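Local coordinates for protein amine oxidase (Emericella nidulans, PDB 3PGB) that probably oxidises primary amines with the help of a copper ion and a topaquinone cofactor made from one of its own tyrosines, at residues W241-A244 against S250-L253; A311-R316 against S505-S510; I369-Q374 against N723-D728. One frame throughout, in Å; residues are numbered along the deposited sequence.

Contact 1 of 3, residues W241-A244 against S250-L253; sequences WNMA and SETL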
ATOM      1  N   TRP A 241      10.059  16.811 -32.305  1.00 21.58           N
ATOM      2  CA  TRP A 241      10.826  16.043 -31.322  1.00 21.99           C
ATOM      3  C   TRP A 241      12.161  15.629 -31.922  1.00 22.30           C
ATOM      4  O   TRP A 241      12.266  15.461 -33.136  1.00 22.38           O
ATOM      5  CB  TRP A 241      10.082  14.775 -30.907  1.00 21.87           C
ATOM      6  CG  TRP A 241       8.701  14.987 -30.400  1.00 21.63           C
ATOM      7  CD1 TRP A 241       7.602  15.326 -31.131  1.00 21.64           C
ATOM      8  CD2 TRP A 241       8.258  14.838 -29.049  1.00 21.38           C
ATOM      9  NE1 TRP A 241       6.499  15.411 -30.314  1.00 21.53           N
ATOM     10  CE2 TRP A 241       6.875  15.112 -29.032  1.00 21.64           C
ATOM     11  CE3 TRP A 241       8.895  14.503 -27.849  1.00 21.39           C
ATOM     12  CZ2 TRP A 241       6.120  15.061 -27.860  1.00 21.72           C
ATOM     13  CZ3 TRP A 241       8.146  14.453 -26.686  1.00 21.08           C
ATOM     14  CH2 TRP A 241       6.775  14.734 -26.700  1.00 21.68           C
ATOM     15  N   ASN A 242      13.170  15.458 -31.074  1.00 22.81           N
ATOM     16  CA  ASN A 242      14.424  14.815 -31.487  1.00 23.32           C
ATOM     17  C   ASN A 242      14.259  13.299 -31.519  1.00 23.87           C
ATOM     18  O   ASN A 242      13.529  12.731 -30.717  1.00 23.78           O
ATOM     19  CB  ASN A 242      15.592  15.188 -30.555  1.00 23.17           C
ATOM     20  CG  ASN A 242      16.654  16.039 -31.244  1.00 22.64           C
ATOM     21  OD1 ASN A 242      16.830  15.973 -32.464  1.00 22.11           O
ATOM     22  ND2 ASN A 242      17.381  16.832 -30.454  1.00 20.50           N
ATOM     23  N   MET A 243      14.945  12.654 -32.452  1.00 24.81           N
ATOM     24  CA  MET A 243      14.888  11.208 -32.579  1.00 25.72           C
ATOM     25  C   MET A 243      15.889  10.552 -31.633  1.00 26.13           C
ATOM     26  O   MET A 243      16.957  11.108 -31.356  1.00 26.05           O
ATOM     27  CB  MET A 243      15.139  10.779 -34.032  1.00 25.93           C
ATOM     28  CG  MET A 243      13.923  10.980 -34.937  1.00 27.17           C
ATOM     29  SD  MET A 243      14.102  10.336 -36.613  1.00 29.78           S
ATOM     30  CE  MET A 243      14.134   8.562 -36.310  1.00 30.37           C
ATOM     31  N   ALA A 244      15.525   9.375 -31.134  1.00 26.86           N
ATOM     32  CA  ALA A 244      16.398   8.594 -30.263  1.00 27.60           C
ATOM     33  C   ALA A 244      17.433   7.883 -31.106  1.00 28.30           C
ATOM     34  O   ALA A 244      17.232   7.682 -32.305  1.00 28.53           O
ATOM     35  CB  ALA A 244      15.591   7.576 -29.464  1.00 27.56           C
ATOM     36  N   SER A 250      13.648   6.289 -26.518  1.00 23.07           N
ATOM     37  CA  SER A 250      13.699   7.442 -25.624  1.00 22.39           C
ATOM     38  C   SER A 250      13.137   8.753 -26.207  1.00 21.62           C
ATOM     39  O   SER A 250      13.358   9.818 -25.634  1.00 21.49           O
ATOM     40  CB  SER A 250      15.152   7.652 -25.190  1.00 22.49           C
ATOM     41  OG  SER A 250      15.967   7.971 -26.306  1.00 22.40           O
ATOM     42  N   GLU A 251      12.395   8.685 -27.312  1.00 20.77           N
ATOM     43  CA  GLU A 251      11.952   9.901 -27.999  1.00 20.10           C
ATOM     44  C   GLU A 251      11.038  10.777 -27.147  1.00 19.40           C
ATOM     45  O   GLU A 251      11.130  12.006 -27.204  1.00 18.94           O
ATOM     46  CB  GLU A 251      11.252   9.577 -29.318  1.00 20.31           C
ATOM     47  CG  GLU A 251      10.847  10.837 -30.103  1.00 20.58           C
ATOM     48  CD  GLU A 251      10.361  10.540 -31.508  1.00 21.07           C
ATOM     49  OE1 GLU A 251       9.352  11.155 -31.915  1.00 21.22           O
ATOM     50  OE2 GLU A 251      10.974   9.695 -32.199  1.00 21.13           O
ATOM     51  N   THR A 252      10.169  10.154 -26.353  1.00 18.64           N
ATOM     52  CA  THR A 252       9.252  10.911 -25.499  1.00 18.03           C
ATOM     53  C   THR A 252       9.978  11.743 -24.424  1.00 17.51           C
ATOM     54  O   THR A 252       9.345  12.550 -23.758  1.00 17.55           O
ATOM     55  CB  THR A 252       8.174  10.006 -24.834  1.00 18.19           C
ATOM     56  OG1 THR A 252       8.765   9.195 -23.809  1.00 18.18           O
ATOM     57  CG2 THR A 252       7.486   9.119 -25.867  1.00 17.82           C
ATOM     58  N   LEU A 253      11.287  11.542 -24.259  1.00 17.03           N
ATOM     59  CA  LEU A 253      12.137  12.427 -23.446  1.00 16.72           C
ATOM     60  C   LEU A 253      12.844  13.534 -24.239  1.00 16.57           C
ATOM     61  O   LEU A 253      13.686  14.228 -23.680  1.00 16.62           O
ATOM     62  CB  LEU A 253      13.217  11.616 -22.722  1.00 16.50           C
ATOM     63  CG  LEU A 253      12.751  10.544 -21.737  1.00 16.18           C
ATOM     64  CD1 LEU A 253      13.960   9.933 -21.041  1.00 14.47           C
ATOM     65  CD2 LEU A 253      11.759  11.109 -20.727  1.00 15.05           C
TER
HETATM   66  O   HOH W   1      13.118   7.562 -31.986  1.00 19.62           O
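E251 lays its aliphatic stem over the end of strand 235-242: its CG sits 3.3 Å from the carbonyl oxygen of N242, and OE1 passes 3.8 Å from CB of W241. With CG anti to the backbone N (chi1 -177°) and the chain extended beyond it, the side chain crosses that of W241 at about a right angle, and the carboxylate and indole planes lie 41° apart. The six-membered part of the indole comes up against the backbone carbonyls of the 3-10 segment. CE3 of W241 lies 3.4 Å from O of E251, which approaches obliquely, and CZ3 of W241 has T252 O at the ring edge, 3.7 Å away. At the far end of the contact the CB of A244 packs 3.2 Å from OG of S250, a hydroxyl that is hydrogen-bonded to D307.

No direct hydrogen bond joins the two segments. One water does it instead, accepting from A244 N at 3.1 Å and donating to E251 OE2 at 3.0 Å, so solvent links the two segments just past the strand end. The other carboxylate oxygen, OE1, is bonded to NE1 of W222, whose ring stacks on that of W241. E251 is thus gripped at both oxygens, which limits its rotation; with D220 OD1 also close to OE1, the two acids may well raise each other's pKa.

Contact 2 of 3, residues A311-R316 against S505-S510; sequences AHTEQR and SGYIQS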
ATOM      1  N   ALA A 311      19.009   9.169 -20.882  1.00 18.03           N
ATOM      2  CA  ALA A 311      17.674   8.747 -21.331  1.00 17.89           C
ATOM      3  C   ALA A 311      17.560   7.249 -21.635  1.00 17.82           C
ATOM      4  O   ALA A 311      16.513   6.788 -22.089  1.00 17.51           O
ATOM      5  CB  ALA A 311      17.260   9.554 -22.560  1.00 17.80           C
ATOM      6  N   HIS A 312      18.624   6.492 -21.381  1.00 18.03           N
ATOM      7  CA  HIS A 312      18.649   5.066 -21.695  1.00 18.22           C
ATOM      8  C   HIS A 312      18.557   4.224 -20.428  1.00 18.55           C
ATOM      9  O   HIS A 312      18.927   4.672 -19.352  1.00 18.44           O
ATOM     10  CB  HIS A 312      19.918   4.725 -22.469  1.00 18.18           C
ATOM     11  CG  HIS A 312      20.011   5.402 -23.800  1.00 18.49           C
ATOM     12  ND1 HIS A 312      21.166   5.412 -24.551  1.00 18.85           N
ATOM     13  CD2 HIS A 312      19.093   6.097 -24.512  1.00 18.34           C
ATOM     14  CE1 HIS A 312      20.951   6.075 -25.672  1.00 18.61           C
ATOM     15  NE2 HIS A 312      19.702   6.502 -25.673  1.00 17.98           N
ATOM     16  N   THR A 313      18.081   2.991 -20.572  1.00 19.18           N
ATOM     17  CA  THR A 313      17.741   2.137 -19.428  1.00 19.64           C
ATOM     18  C   THR A 313      18.867   1.209 -18.975  1.00 20.03           C
ATOM     19  O   THR A 313      18.767   0.594 -17.911  1.00 20.34           O
ATOM     20  CB  THR A 313      16.516   1.283 -19.753  1.00 19.61           C
ATOM     21  OG1 THR A 313      16.775   0.520 -20.940  1.00 19.38           O
ATOM     22  CG2 THR A 313      15.303   2.173 -19.977  1.00 19.63           C
ATOM     23  N   GLU A 314      19.913   1.098 -19.793  1.00 20.45           N
ATOM     24  CA  GLU A 314      21.138   0.351 -19.465  1.00 20.87           C
ATOM     25  C   GLU A 314      21.690   0.675 -18.071  1.00 20.48           C
ATOM     26  O   GLU A 314      21.456   1.761 -17.530  1.00 20.41           O
ATOM     27  CB  GLU A 314      22.231   0.663 -20.510  1.00 21.32           C
ATOM     28  CG  GLU A 314      22.626   2.172 -20.574  1.00 23.25           C
ATOM     29  CD  GLU A 314      23.620   2.533 -21.700  1.00 25.88           C
ATOM     30  OE1 GLU A 314      24.274   3.601 -21.577  1.00 26.93           O
ATOM     31  OE2 GLU A 314      23.743   1.775 -22.698  1.00 26.03           O
ATOM     32  N   GLN A 315      22.447  -0.260 -17.507  1.00 20.12           N
ATOM     33  CA  GLN A 315      23.113  -0.032 -16.228  1.00 19.85           C
ATOM     34  C   GLN A 315      24.004   1.206 -16.308  1.00 19.69           C
ATOM     35  O   GLN A 315      24.710   1.398 -17.291  1.00 19.92           O
ATOM     36  CB  GLN A 315      23.950  -1.252 -15.836  1.00 19.80           C
ATOM     37  CG  GLN A 315      24.522  -1.211 -14.416  1.00 19.50           C
ATOM     38  CD  GLN A 315      25.715  -0.282 -14.271  1.00 19.05           C
ATOM     39  OE1 GLN A 315      26.468  -0.063 -15.219  1.00 18.59           O
ATOM     40  NE2 GLN A 315      25.888   0.271 -13.078  1.00 18.88           N
ATOM     41  N   ARG A 316      23.980   2.041 -15.274  1.00 19.55           N
ATOM     42  CA  ARG A 316      24.844   3.218 -15.235  1.00 19.45           C
ATOM     43  C   ARG A 316      25.163   3.691 -13.823  1.00 19.16           C
ATOM     44  O   ARG A 316      24.283   3.747 -12.967  1.00 19.06           O
ATOM     45  CB  ARG A 316      24.201   4.367 -16.003  1.00 19.58           C
ATOM     46  CG  ARG A 316      25.120   5.558 -16.173  1.00 19.90           C
ATOM     47  CD  ARG A 316      24.638   6.473 -17.266  1.00 20.46           C
ATOM     48  NE  ARG A 316      23.707   7.469 -16.747  1.00 20.60           N
ATOM     49  CZ  ARG A 316      23.888   8.788 -16.783  1.00 19.50           C
ATOM     50  NH1 ARG A 316      24.974   9.321 -17.333  1.00 18.50           N
ATOM     51  NH2 ARG A 316      22.952   9.582 -16.272  1.00 19.88           N
ATOM     52  N   SER A 505       5.703   2.039 -15.072  1.00 12.79           N
ATOM     53  CA  SER A 505       7.108   2.283 -15.349  1.00 12.70           C
ATOM     54  C   SER A 505       7.210   2.716 -16.807  1.00 12.67           C
ATOM     55  O   SER A 505       6.224   3.165 -17.381  1.00 12.56           O
ATOM     56  CB  SER A 505       7.939   1.029 -15.078  1.00 12.62           C
ATOM     57  OG  SER A 505       9.323   1.314 -15.176  1.00 12.24           O
ATOM     58  N   GLY A 506       8.389   2.578 -17.402  1.00 12.79           N
ATOM     59  CA  GLY A 506       8.606   3.003 -18.775  1.00 12.88           C
ATOM     60  C   GLY A 506       8.961   4.478 -18.864  1.00 12.94           C
ATOM     61  O   GLY A 506       9.346   5.096 -17.869  1.00 13.00           O
ATOM     62  N   TYR A 507       8.823   5.037 -20.062  1.00 13.04           N
ATOM     63  CA  TYR A 507       9.222   6.413 -20.337  1.00 13.09           C
ATOM     64  C   TYR A 507       8.082   7.372 -20.092  1.00 13.53           C
ATOM     65  O   TYR A 507       6.941   7.099 -20.453  1.00 14.03           O
ATOM     66  CB  TYR A 507       9.684   6.555 -21.785  1.00 12.89           C
ATOM     67  CG  TYR A 507      11.090   6.077 -22.016  1.00 12.25           C
ATOM     68  CD1 TYR A 507      11.343   4.781 -22.432  1.00 12.00           C
ATOM     69  CD2 TYR A 507      12.167   6.920 -21.815  1.00 11.86           C
ATOM     70  CE1 TYR A 507      12.633   4.338 -22.640  1.00 11.23           C
ATOM     71  CE2 TYR A 507      13.458   6.487 -22.026  1.00 11.98           C
ATOM     72  CZ  TYR A 507      13.683   5.191 -22.436  1.00 11.40           C
ATOM     73  OH  TYR A 507      14.963   4.740 -22.650  1.00 11.98           O
ATOM     74  N   ILE A 508       8.390   8.508 -19.485  1.00 13.92           N
ATOM     75  CA  ILE A 508       7.403   9.552 -19.324  1.00 14.10           C
ATOM     76  C   ILE A 508       7.243  10.271 -20.663  1.00 14.73           C
ATOM     77  O   ILE A 508       8.163  10.277 -21.482  1.00 14.77           O
ATOM     78  CB  ILE A 508       7.779  10.544 -18.190  1.00 13.97           C
ATOM     79  CG1 ILE A 508       8.997  11.398 -18.558  1.00 13.88           C
ATOM     80  CG2 ILE A 508       8.021   9.788 -16.889  1.00 13.42           C
ATOM     81  CD1 ILE A 508       9.314  12.498 -17.533  1.00 13.79           C
ATOM     82  N   GLN A 509       6.071  10.852 -20.897  1.00 15.34           N
ATOM     83  CA  GLN A 509       5.913  11.755 -22.020  1.00 15.60           C
ATOM     84  C   GLN A 509       6.282  13.139 -21.534  1.00 15.93           C
ATOM     85  O   GLN A 509       5.544  13.771 -20.769  1.00 16.04           O
ATOM     86  CB  GLN A 509       4.510  11.737 -22.608  1.00 15.59           C
ATOM     87  CG  GLN A 509       4.463  12.477 -23.927  1.00 15.97           C
ATOM     88  CD  GLN A 509       3.147  12.341 -24.622  1.00 16.56           C
ATOM     89  OE1 GLN A 509       2.344  13.271 -24.629  1.00 18.67           O
ATOM     90  NE2 GLN A 509       2.904  11.178 -25.209  1.00 16.29           N
ATOM     91  N   SER A 510       7.434  13.595 -22.008  1.00 16.25           N
ATOM     92  CA  SER A 510       8.111  14.772 -21.491  1.00 16.31           C
ATOM     93  C   SER A 510       7.461  16.057 -21.985  1.00 16.00           C
ATOM     94  O   SER A 510       6.511  16.022 -22.762  1.00 16.26           O
ATOM     95  CB  SER A 510       9.570  14.711 -21.941  1.00 16.38           C
ATOM     96  OG  SER A 510      10.338  15.755 -21.402  1.00 18.53           O
TER
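Y507 reaches from the 505-510 loop to the backbone of 311-316 with a single side chain. Its CB lies against OG1 of T252 in the neighbouring turn, and chi1 of -80° sets CG beside the backbone N, anti to the carbonyl carbon, sending the ring out toward A311. Along the ring, CE2 of Y507 is the first atom to meet the other segment, 3.1 Å from A311 O; CZ of Y507 follows at 3.3 Å from the same oxygen of A311. That oxygen lies at the ring edge and in the ring plane, just where the phenol can aim its proton. At the tip, OH of Y507 donates to A311 O over 2.6 Å, meeting the acceptor in its carbonyl plane at a C=O...donor angle of 151°. On another side of the hydroxyl comes the methyl CG2 of T313, 3.7 Å from OH of Y507, the two side chains crossing obliquely.

One bond therefore ties two irregular segments far apart in sequence, and it gives a buried backbone carbonyl and a buried phenol a partner in each other. The backbone of Y507 is held separately, by hydrogen bonds with N483, the residue just before the one that becomes topaquinone. H459 of the second subunit meets the Y507 ring edge-to-face, so the tyrosine also stands at the dimer interface. With its side chain about 10 Å from the copper ion, Y507 joins a segment in the DUF1965 range to the beta-sandwich enzyme domain typical of copper amine oxidases, which pairs with a second copy in the dimer.

Contact 3 of 3, residues I369-Q374 against N723-D728; sequences IKYKGQ and NYLPGD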
ATOM      1  N   ILE A 369     -15.738 -15.136 -10.603  1.00 15.71           N
ATOM      2  CA  ILE A 369     -14.829 -15.307  -9.477  1.00 15.78           C
ATOM      3  C   ILE A 369     -15.637 -15.858  -8.304  1.00 15.97           C
ATOM      4  O   ILE A 369     -16.538 -15.183  -7.817  1.00 15.96           O
ATOM      5  CB  ILE A 369     -14.139 -13.963  -9.068  1.00 15.72           C
ATOM      6  CG1 ILE A 369     -13.273 -13.427 -10.215  1.00 15.34           C
ATOM      7  CG2 ILE A 369     -13.290 -14.148  -7.823  1.00 14.88           C
ATOM      8  CD1 ILE A 369     -12.567 -12.130  -9.911  1.00 14.79           C
ATOM      9  N   LYS A 370     -15.329 -17.079  -7.869  1.00 16.31           N
ATOM     10  CA  LYS A 370     -16.045 -17.709  -6.748  1.00 16.95           C
ATOM     11  C   LYS A 370     -15.130 -17.898  -5.539  1.00 17.00           C
ATOM     12  O   LYS A 370     -13.919 -18.005  -5.688  1.00 17.16           O
ATOM     13  CB  LYS A 370     -16.642 -19.067  -7.159  1.00 17.15           C
ATOM     14  CG  LYS A 370     -17.557 -19.016  -8.399  1.00 18.12           C
ATOM     15  CD  LYS A 370     -18.092 -20.387  -8.822  1.00 18.75           C
ATOM     16  CE  LYS A 370     -19.115 -20.922  -7.827  1.00 20.13           C
ATOM     17  NZ  LYS A 370     -19.653 -22.273  -8.182  1.00 20.60           N
ATOM     18  N   TYR A 371     -15.725 -17.926  -4.347  1.00 17.16           N
ATOM     19  CA  TYR A 371     -15.004 -18.191  -3.102  1.00 17.16           C
ATOM     20  C   TYR A 371     -15.796 -19.197  -2.267  1.00 17.40           C
ATOM     21  O   TYR A 371     -16.985 -18.991  -2.015  1.00 17.35           O
ATOM     22  CB  TYR A 371     -14.811 -16.901  -2.309  1.00 17.25           C
ATOM     23  CG  TYR A 371     -13.943 -17.068  -1.076  1.00 16.95           C
ATOM     24  CD1 TYR A 371     -14.488 -17.017   0.205  1.00 16.77           C
ATOM     25  CD2 TYR A 371     -12.581 -17.304  -1.196  1.00 16.56           C
ATOM     26  CE1 TYR A 371     -13.690 -17.179   1.333  1.00 16.19           C
ATOM     27  CE2 TYR A 371     -11.780 -17.463  -0.074  1.00 16.14           C
ATOM     28  CZ  TYR A 371     -12.339 -17.399   1.182  1.00 15.61           C
ATOM     29  OH  TYR A 371     -11.537 -17.562   2.279  1.00 15.35           O
ATOM     30  N   LYS A 372     -15.132 -20.269  -1.836  1.00 17.50           N
ATOM     31  CA  LYS A 372     -15.781 -21.381  -1.128  1.00 17.88           C
ATOM     32  C   LYS A 372     -17.049 -21.845  -1.850  1.00 18.06           C
ATOM     33  O   LYS A 372     -18.113 -22.025  -1.241  1.00 18.06           O
ATOM     34  CB  LYS A 372     -16.073 -21.010   0.330  1.00 17.97           C
ATOM     35  CG  LYS A 372     -14.823 -20.684   1.137  1.00 18.70           C
ATOM     36  CD  LYS A 372     -15.145 -20.373   2.596  1.00 19.51           C
ATOM     37  CE  LYS A 372     -13.894 -20.476   3.470  1.00 20.33           C
ATOM     38  NZ  LYS A 372     -13.472 -21.899   3.735  1.00 20.18           N
ATOM     39  N   GLY A 373     -16.923 -22.015  -3.165  1.00 18.32           N
ATOM     40  CA  GLY A 373     -18.017 -22.513  -4.000  1.00 18.45           C
ATOM     41  C   GLY A 373     -19.127 -21.520  -4.302  1.00 18.31           C
ATOM     42  O   GLY A 373     -20.097 -21.870  -4.972  1.00 18.80           O
ATOM     43  N   GLN A 374     -18.979 -20.283  -3.838  1.00 18.00           N
ATOM     44  CA  GLN A 374     -20.014 -19.258  -3.976  1.00 17.92           C
ATOM     45  C   GLN A 374     -19.456 -18.042  -4.733  1.00 17.21           C
ATOM     46  O   GLN A 374     -18.347 -17.587  -4.460  1.00 17.22           O
ATOM     47  CB  GLN A 374     -20.515 -18.861  -2.583  1.00 18.14           C
ATOM     48  CG  GLN A 374     -21.515 -17.716  -2.543  1.00 19.85           C
ATOM     49  CD  GLN A 374     -22.777 -18.022  -3.332  1.00 21.81           C
ATOM     50  OE1 GLN A 374     -23.423 -19.052  -3.113  1.00 21.68           O
ATOM     51  NE2 GLN A 374     -23.131 -17.128  -4.260  1.00 22.67           N
ATOM     52  N   ASN A 723     -18.156  -9.311   7.708  1.00 15.15           N
ATOM     53  CA  ASN A 723     -19.232 -10.078   8.338  1.00 15.08           C
ATOM     54  C   ASN A 723     -19.804 -11.180   7.445  1.00 15.06           C
ATOM     55  O   ASN A 723     -20.990 -11.485   7.508  1.00 14.76           O
ATOM     56  CB  ASN A 723     -20.346  -9.142   8.803  1.00 15.13           C
ATOM     57  CG  ASN A 723     -19.908  -8.232   9.916  1.00 14.61           C
ATOM     58  OD1 ASN A 723     -19.243  -8.660  10.857  1.00 14.40           O
ATOM     59  ND2 ASN A 723     -20.282  -6.963   9.821  1.00 14.73           N
ATOM     60  N   TYR A 724     -18.933 -11.786   6.643  1.00 15.15           N
ATOM     61  CA  TYR A 724     -19.321 -12.723   5.594  1.00 15.16           C
ATOM     62  C   TYR A 724     -19.232 -14.157   6.078  1.00 15.14           C
ATOM     63  O   TYR A 724     -20.091 -14.989   5.769  1.00 15.12           O
ATOM     64  CB  TYR A 724     -18.389 -12.534   4.407  1.00 15.24           C
ATOM     65  CG  TYR A 724     -18.766 -13.306   3.172  1.00 15.83           C
ATOM     66  CD1 TYR A 724     -19.932 -13.014   2.476  1.00 16.71           C
ATOM     67  CD2 TYR A 724     -17.933 -14.299   2.670  1.00 16.50           C
ATOM     68  CE1 TYR A 724     -20.274 -13.711   1.324  1.00 17.02           C
ATOM     69  CE2 TYR A 724     -18.262 -14.998   1.527  1.00 16.92           C
ATOM     70  CZ  TYR A 724     -19.436 -14.698   0.857  1.00 17.18           C
ATOM     71  OH  TYR A 724     -19.779 -15.390  -0.274  1.00 18.37           O
ATOM     72  N   LEU A 725     -18.167 -14.441   6.822  1.00 15.03           N
ATOM     73  CA  LEU A 725     -17.915 -15.772   7.366  1.00 14.90           C
ATOM     74  C   LEU A 725     -18.028 -15.732   8.886  1.00 14.82           C
ATOM     75  O   LEU A 725     -17.955 -14.657   9.485  1.00 14.54           O
ATOM     76  CB  LEU A 725     -16.513 -16.231   6.959  1.00 14.70           C
ATOM     77  CG  LEU A 725     -16.310 -16.859   5.573  1.00 14.99           C
ATOM     78  CD1 LEU A 725     -17.508 -16.692   4.664  1.00 14.09           C
ATOM     79  CD2 LEU A 725     -15.042 -16.305   4.907  1.00 12.81           C
ATOM     80  N   PRO A 726     -18.196 -16.907   9.522  1.00 14.91           N
ATOM     81  CA  PRO A 726     -18.193 -16.973  10.983  1.00 14.82           C
ATOM     82  C   PRO A 726     -16.889 -16.460  11.587  1.00 14.98           C
ATOM     83  O   PRO A 726     -16.907 -15.910  12.686  1.00 14.90           O
ATOM     84  CB  PRO A 726     -18.342 -18.471  11.269  1.00 14.66           C
ATOM     85  CG  PRO A 726     -18.944 -19.036  10.057  1.00 14.92           C
ATOM     86  CD  PRO A 726     -18.394 -18.238   8.924  1.00 14.91           C
ATOM     87  N   GLY A 727     -15.775 -16.651  10.873  1.00 15.10           N
ATOM     88  CA  GLY A 727     -14.462 -16.221  11.346  1.00 15.18           C
ATOM     89  C   GLY A 727     -13.474 -15.974  10.217  1.00 15.28           C
ATOM     90  O   GLY A 727     -13.854 -15.921   9.050  1.00 15.49           O
ATOM     91  N   ASP A 728     -12.203 -15.810  10.581  1.00 15.19           N
ATOM     92  CA  ASP A 728     -11.103 -15.706   9.627  1.00 15.03           C
ATOM     93  C   ASP A 728     -10.845 -17.054   8.933  1.00 14.96           C
ATOM     94  O   ASP A 728     -10.520 -18.031   9.603  1.00 14.87           O
ATOM     95  CB  ASP A 728      -9.836 -15.257  10.367  1.00 15.12           C
ATOM     96  CG  ASP A 728      -8.573 -15.391   9.523  1.00 15.36           C
ATOM     97  OD1 ASP A 728      -8.624 -15.119   8.306  1.00 14.12           O
ATOM     98  OD2 ASP A 728      -7.527 -15.770  10.091  1.00 15.00           O
TER
HETATM   99  O   HOH W   2     -18.597 -17.565  -0.181  1.00 16.38           O
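The ring of Y371 carries CG of its own neighbour K372 on one face, 3.6 Å above the plane and offset toward the rim, while the 723-728 loop comes to its edge. There CD2 of L725 packs 3.9 Å from CE1 of Y371, and CE2 of Y724 lies 4.5 Å from CD1 of Y371. Each of the two tyrosines thus presents an edge to the other. Y371 is the last residue of its strand and the first of a type I' beta turn, Y371 to Q374, which closes the beta-hairpin of strands 363-371 and 374-389 in the enzyme domain; backbone bonds run both ways between these two residues. K372 and G373 take the positive phi values that such a turn needs.

With chi1 of -174°, CG of Y371 is anti to the backbone N, which turns the ring edge toward L725. On the other arm, the CG of Q374, set by chi1 of 175°, lies 3.7 Å from Y724 OH; the bend at chi2 then turns the amide, whose plane stands 72° from the phenol ring. The ring of Y724 also makes a cation-pi contact with R614. Beyond the turn, K372 NZ forms salt bridges with D351 and E732. The loop facing the hairpin belongs to the dimer interface as well: L725 O accepts a hydrogen bond from T702 of the second subunit.

No direct hydrogen bond crosses between hairpin and loop, but a water bridges them, donating to Y371 O at 2.8 Å and lying 2.5 Å from Y724 OH.

Overall arrangement
Contacts 1 and 2 form one continuous patch, their centres 11 Å apart. The turn at 250-253 is bonded directly to the 505-510 loop: T252 OG1 probably hydrogen-bonds I508 O at 2.6 Å, and S510 N probably donates to T252 O at 2.8 Å. Both contacts lie near the copper site, with the T252 side chain about 11 Å and that of Y507 about 10 Å from the ion. Contact 3 is remote, on the opposite side of the chain's centre, 44 Å from contact 2 centre to centre, where the side chain of Q374 is about 11 Å from a calcium ion. Contacts 2 and 3 both touch the second subunit.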